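Local coordinates for superoxide reductase (Giardia intestinalis, PDB 4D7P), which reduces superoxide to hydrogen peroxide at a mononuclear iron centre, as a one-iron superoxide reductase of the desulfoferrodoxin family, at the interface of chains A and B and the interface of chains A and C. Residues are numbered along the deposited sequence; one frame, centred on the assembly and turned at random. Chains: chain A/B/C, Superoxide reductase.

Contact 1: the interface of chains A and B. Residues chain A 42, 75-77; chain B 83-85.
A short antiparallel beta bridge joins the loop A:Leu75 to A:Glu77 to the end of strand 79-83 in chain B, with A:Gly76 paired to B:Val84. Two backbone hydrogen bonds close it. The amide N of A:Glu77 gives to B:Arg83 O at 2.8 Å, in the carbonyl plane and nearly straight, 164° at the hydrogen. B:Cys85 N reaches A:Leu75 O at the longer distance of 3.2 Å, coming from above the carbonyl plane, 54° out of it. The same A:Leu75 oxygen also meets water 2, which B:Cys85 O shares, while water 1 links A:Glu77 O to B:Arg83 N, so a water extends the pairing at each end. B:Cys85 has more of its surface buried by chain A than any other residue of the patch has by its partner. Its thiol sulfur, set beside its own backbone N (chi1 -67°), lies against the A:Gly76 backbone, with SG 3.6 Å from A:Gly76 CA and 3.8 Å from the methyl CB of A:Ala42. The extended side chain of A:Glu77 slants across the aliphatic part of B:Arg83, its carboxylate OE2 lying 3.2 Å from B:Arg83 CG. The guanidinium bends away at chi3, leaving OE2 4.3 Å from B:Arg83 NE; the opposite charges may attract weakly at this distance without forming a salt bridge. Repeated by the two-fold axis, the bridge ties chains A and B together in the deposited tetramer, and it may serve the same purpose in solution.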
loop_
_atom_site.group_PDB
_atom_site.type_symbol
_atom_site.label_atom_id
_atom_site.label_comp_id
_atom_site.label_asym_id
_atom_site.label_seq_id
_atom_site.Cartn_x
_atom_site.Cartn_y
_atom_site.Cartn_z
ATOM N N ALA A 42 6.028 -0.446 -18.245
ATOM C CA ALA A 42 4.900 -0.791 -17.401
ATOM C C ALA A 42 4.264 -2.061 -17.943
ATOM O O ALA A 42 3.340 -2.021 -18.769
ATOM C CB ALA A 42 3.893 0.349 -17.357
ATOM N N LEU A 75 -0.694 -1.941 -15.408
ATOM C CA LEU A 75 -2.006 -1.294 -15.403
ATOM C C LEU A 75 -1.893 0.227 -15.344
ATOM O O LEU A 75 -2.828 0.952 -15.711
ATOM C CB LEU A 75 -2.845 -1.801 -14.241
ATOM C CG LEU A 75 -3.119 -3.300 -14.323
ATOM C CD1 LEU A 75 -4.131 -3.742 -13.276
ATOM C CD2 LEU A 75 -3.581 -3.668 -15.733
ATOM N N GLY A 76 -0.749 0.703 -14.869
ATOM C CA GLY A 76 -0.492 2.125 -14.803
ATOM C C GLY A 76 0.979 2.392 -15.023
ATOM O O GLY A 76 1.835 1.547 -14.730
ATOM N N GLU A 77 1.274 3.578 -15.538
ATOM C CA GLU A 77 2.653 4.021 -15.728
ATOM C C GLU A 77 3.164 4.656 -14.449
ATOM O O GLU A 77 2.356 5.082 -13.633
ATOM C CB GLU A 77 2.720 5.007 -16.889
ATOM C CG GLU A 77 2.132 4.422 -18.155
ATOM C CD GLU A 77 2.449 5.261 -19.360
ATOM O OE1 GLU A 77 3.573 5.137 -19.879
ATOM O OE2 GLU A 77 1.578 6.041 -19.787
ATOM N N ARG B 83 -1.493 7.148 -14.418
ATOM C CA ARG B 83 -1.434 7.237 -15.859
ATOM C C ARG B 83 -1.853 5.883 -16.382
ATOM O O ARG B 83 -1.140 4.900 -16.230
ATOM C CB ARG B 83 -0.043 7.634 -16.329
ATOM C CG ARG B 83 0.007 8.052 -17.783
ATOM C CD ARG B 83 1.280 8.804 -18.089
ATOM N NE ARG B 83 0.988 10.134 -18.598
ATOM C CZ ARG B 83 1.483 11.259 -18.100
ATOM N NH1 ARG B 83 2.313 11.227 -17.071
ATOM N NH2 ARG B 83 1.145 12.421 -18.640
ATOM N N VAL B 84 -3.034 5.838 -16.973
ATOM C CA VAL B 84 -3.659 4.573 -17.284
ATOM C C VAL B 84 -3.078 3.914 -18.525
ATOM O O VAL B 84 -3.134 4.459 -19.619
ATOM C CB VAL B 84 -5.175 4.745 -17.465
ATOM C CG1 VAL B 84 -5.815 3.415 -17.842
ATOM C CG2 VAL B 84 -5.788 5.294 -16.186
ATOM N N CYS B 85 -2.522 2.723 -18.347
ATOM C CA CYS B 85 -2.059 1.936 -19.484
ATOM C C CYS B 85 -3.217 1.531 -20.365
ATOM O O CYS B 85 -4.262 1.144 -19.852
ATOM C CB CYS B 85 -1.330 0.683 -19.011
ATOM S SG CYS B 85 0.208 1.018 -18.180
HETATM O O HOH W 1 -0.225 5.166 -12.724
HETATM O O HOH W 2 -4.348 -0.264 -17.619
#

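Contact 2: the interface of chains A and C. Residues chain A 47, 49, 70-73; chain C 72-73, 75.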
loop_
_atom_site.group_PDB
_atom_site.type_symbol
_atom_site.label_atom_id
_atom_site.label_comp_id
_atom_site.label_asym_id
_atom_site.label_seq_id
_atom_site.Cartn_x
_atom_site.Cartn_y
_atom_site.Cartn_z
ATOM N N TYR A 47 8.136 -3.599 -14.143
ATOM C CA TYR A 47 7.318 -2.501 -13.652
ATOM C C TYR A 47 7.991 -1.732 -12.525
ATOM O O TYR A 47 8.817 -2.279 -11.797
ATOM C CB TYR A 47 5.969 -3.039 -13.174
ATOM C CG TYR A 47 6.067 -4.162 -12.134
ATOM C CD1 TYR A 47 6.098 -3.868 -10.781
ATOM C CD2 TYR A 47 6.109 -5.502 -12.512
ATOM C CE1 TYR A 47 6.174 -4.866 -9.829
ATOM C CE2 TYR A 47 6.187 -6.531 -11.547
ATOM C CZ TYR A 47 6.216 -6.187 -10.202
ATOM O OH TYR A 47 6.286 -7.153 -9.212
ATOM N N GLY A 49 6.759 -0.562 -9.238
ATOM C CA GLY A 49 5.610 -0.941 -8.448
ATOM C C GLY A 49 5.214 0.122 -7.456
ATOM O O GLY A 49 4.022 0.284 -7.155
ATOM N N GLN A 70 1.280 3.009 -4.967
ATOM C CA GLN A 70 1.418 1.650 -5.457
ATOM C C GLN A 70 0.692 1.503 -6.803
ATOM O O GLN A 70 -0.405 2.047 -7.011
ATOM C CB GLN A 70 0.894 0.664 -4.406
ATOM C CG GLN A 70 1.103 -0.808 -4.768
ATOM C CD GLN A 70 -0.082 -1.361 -5.533
ATOM O OE1 GLN A 70 -1.211 -0.957 -5.293
ATOM N NE2 GLN A 70 0.172 -2.264 -6.475
ATOM N N ILE A 71 1.334 0.810 -7.737
ATOM C CA ILE A 71 0.800 0.665 -9.089
ATOM C C ILE A 71 0.812 -0.799 -9.502
ATOM O O ILE A 71 1.830 -1.467 -9.406
ATOM C CB ILE A 71 1.618 1.476 -10.104
ATOM C CG1 ILE A 71 1.742 2.928 -9.634
ATOM C CG2 ILE A 71 0.992 1.395 -11.498
ATOM C CD1 ILE A 71 2.842 3.696 -10.329
ATOM N N TRP A 72 -0.321 -1.303 -9.955
ATOM C CA TRP A 72 -0.370 -2.698 -10.362
ATOM C C TRP A 72 0.367 -2.880 -11.681
ATOM O O TRP A 72 0.196 -2.093 -12.609
ATOM C CB TRP A 72 -1.820 -3.183 -10.441
ATOM C CG TRP A 72 -2.428 -3.268 -9.059
ATOM C CD1 TRP A 72 -3.384 -2.458 -8.531
ATOM C CD2 TRP A 72 -2.068 -4.200 -8.022
ATOM N NE1 TRP A 72 -3.659 -2.832 -7.227
ATOM C CE2 TRP A 72 -2.859 -3.893 -6.894
ATOM C CE3 TRP A 72 -1.155 -5.264 -7.945
ATOM C CZ2 TRP A 72 -2.758 -4.616 -5.693
ATOM C CZ3 TRP A 72 -1.061 -5.977 -6.764
ATOM C CH2 TRP A 72 -1.853 -5.648 -5.651
ATOM N N PRO A 73 1.216 -3.910 -11.752
ATOM C CA PRO A 73 2.068 -4.139 -12.928
ATOM C C PRO A 73 1.302 -4.066 -14.253
ATOM O O PRO A 73 0.316 -4.774 -14.454
ATOM C CB PRO A 73 2.624 -5.541 -12.680
ATOM C CG PRO A 73 2.664 -5.650 -11.181
ATOM C CD PRO A 73 1.433 -4.927 -10.705
ATOM N N TRP C 72 2.433 -8.717 -4.358
ATOM C CA TRP C 72 2.751 -8.596 -5.772
ATOM C C TRP C 72 2.318 -9.855 -6.510
ATOM O O TRP C 72 2.558 -10.968 -6.047
ATOM C CB TRP C 72 4.242 -8.301 -5.963
ATOM C CG TRP C 72 4.574 -6.908 -5.477
ATOM C CD1 TRP C 72 5.288 -6.574 -4.369
ATOM C CD2 TRP C 72 4.149 -5.669 -6.076
ATOM N NE1 TRP C 72 5.351 -5.197 -4.242
ATOM C CE2 TRP C 72 4.655 -4.625 -5.273
ATOM C CE3 TRP C 72 3.393 -5.348 -7.215
ATOM C CZ2 TRP C 72 4.421 -3.272 -5.574
ATOM C CZ3 TRP C 72 3.168 -4.017 -7.512
ATOM C CH2 TRP C 72 3.675 -2.994 -6.693
ATOM N N PRO C 73 1.648 -9.674 -7.653
ATOM C CA PRO C 73 1.082 -10.800 -8.411
ATOM C C PRO C 73 2.074 -11.948 -8.621
ATOM O O PRO C 73 3.167 -11.750 -9.149
ATOM C CB PRO C 73 0.685 -10.153 -9.737
ATOM C CG PRO C 73 0.368 -8.732 -9.362
ATOM C CD PRO C 73 1.372 -8.377 -8.298
ATOM N N LEU C 75 3.948 -13.492 -6.637
ATOM C CA LEU C 75 5.132 -13.536 -5.779
ATOM C C LEU C 75 4.803 -14.031 -4.374
ATOM O O LEU C 75 5.684 -14.498 -3.638
ATOM C CB LEU C 75 5.789 -12.167 -5.710
ATOM C CG LEU C 75 6.277 -11.677 -7.071
ATOM C CD1 LEU C 75 7.116 -10.414 -6.945
ATOM C CD2 LEU C 75 7.051 -12.791 -7.777
HETATM O O HOH W 3 4.977 -9.415 -9.938
#
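The six-membered part of the C:Trp72 indole pushes into chain A and forms the apolar centre. Its CH2 meets A:Gly49 CA at 3.3 Å, where the absence of a side chain lets the ring come close. A:Tyr47 comes over one indole face by its CE1 edge, 3.8 Å above the plane and offset toward the rim, the rings tilted by about 33°. The phenol is directed there by chi1 of 54°, which sets CG between the backbone N and the carbonyl carbon, and A:Pro73 CG packs on a tyrosine face. At the indole edge, in plane, lie A:Pro73 CD, 3.7 Å from CZ3, and the backbone oxygens of A:Gly49 and A:Ile71, the latter 3.4 Å from CZ3. Ring C-H groups are directed at both oxygens, which probably suits their slight positive character; A:Gly49 O is met from the side of its C=O bond. In the reciprocal contact C:Pro73 CD sits at the edge of the A:Trp72 ring. A:Gln70 NE2 lies 3.3 Å above the centre of that same-chain ring and also touches the C:Trp72 rim, 3.6 Å from CZ3, its amide 62° from this indole plane. C:Leu75 CD1 approaches the tyrosine hydroxyl. At the polar rim, water 3 joins A:Tyr47 OH, at 2.7 Å, to C:Pro73 O, at 3.1 Å. Interlocking a tryptophan and a proline from each subunit, the patch holds chains A and C together in the deposited tetramer and perhaps in solution.

About 11 Å separates the C-alpha centres of contact 1 and contact 2, and one stretch of chain A serves both. Residues 70-73, from the end of strand 63-71 into the following loop, belong to contact 2, and the next part of that loop, residues 75-77, pairs with chain B in contact 1. A:Leu75 takes part in contact 1 and its equivalent C:Leu75 in contact 2, the first by its backbone, the second by its side chain. The two differ in character, backbone pairing in one and aromatic packing in the other. Displacement of the shared loop could therefore affect both two-fold interfaces of the four-chain assembly.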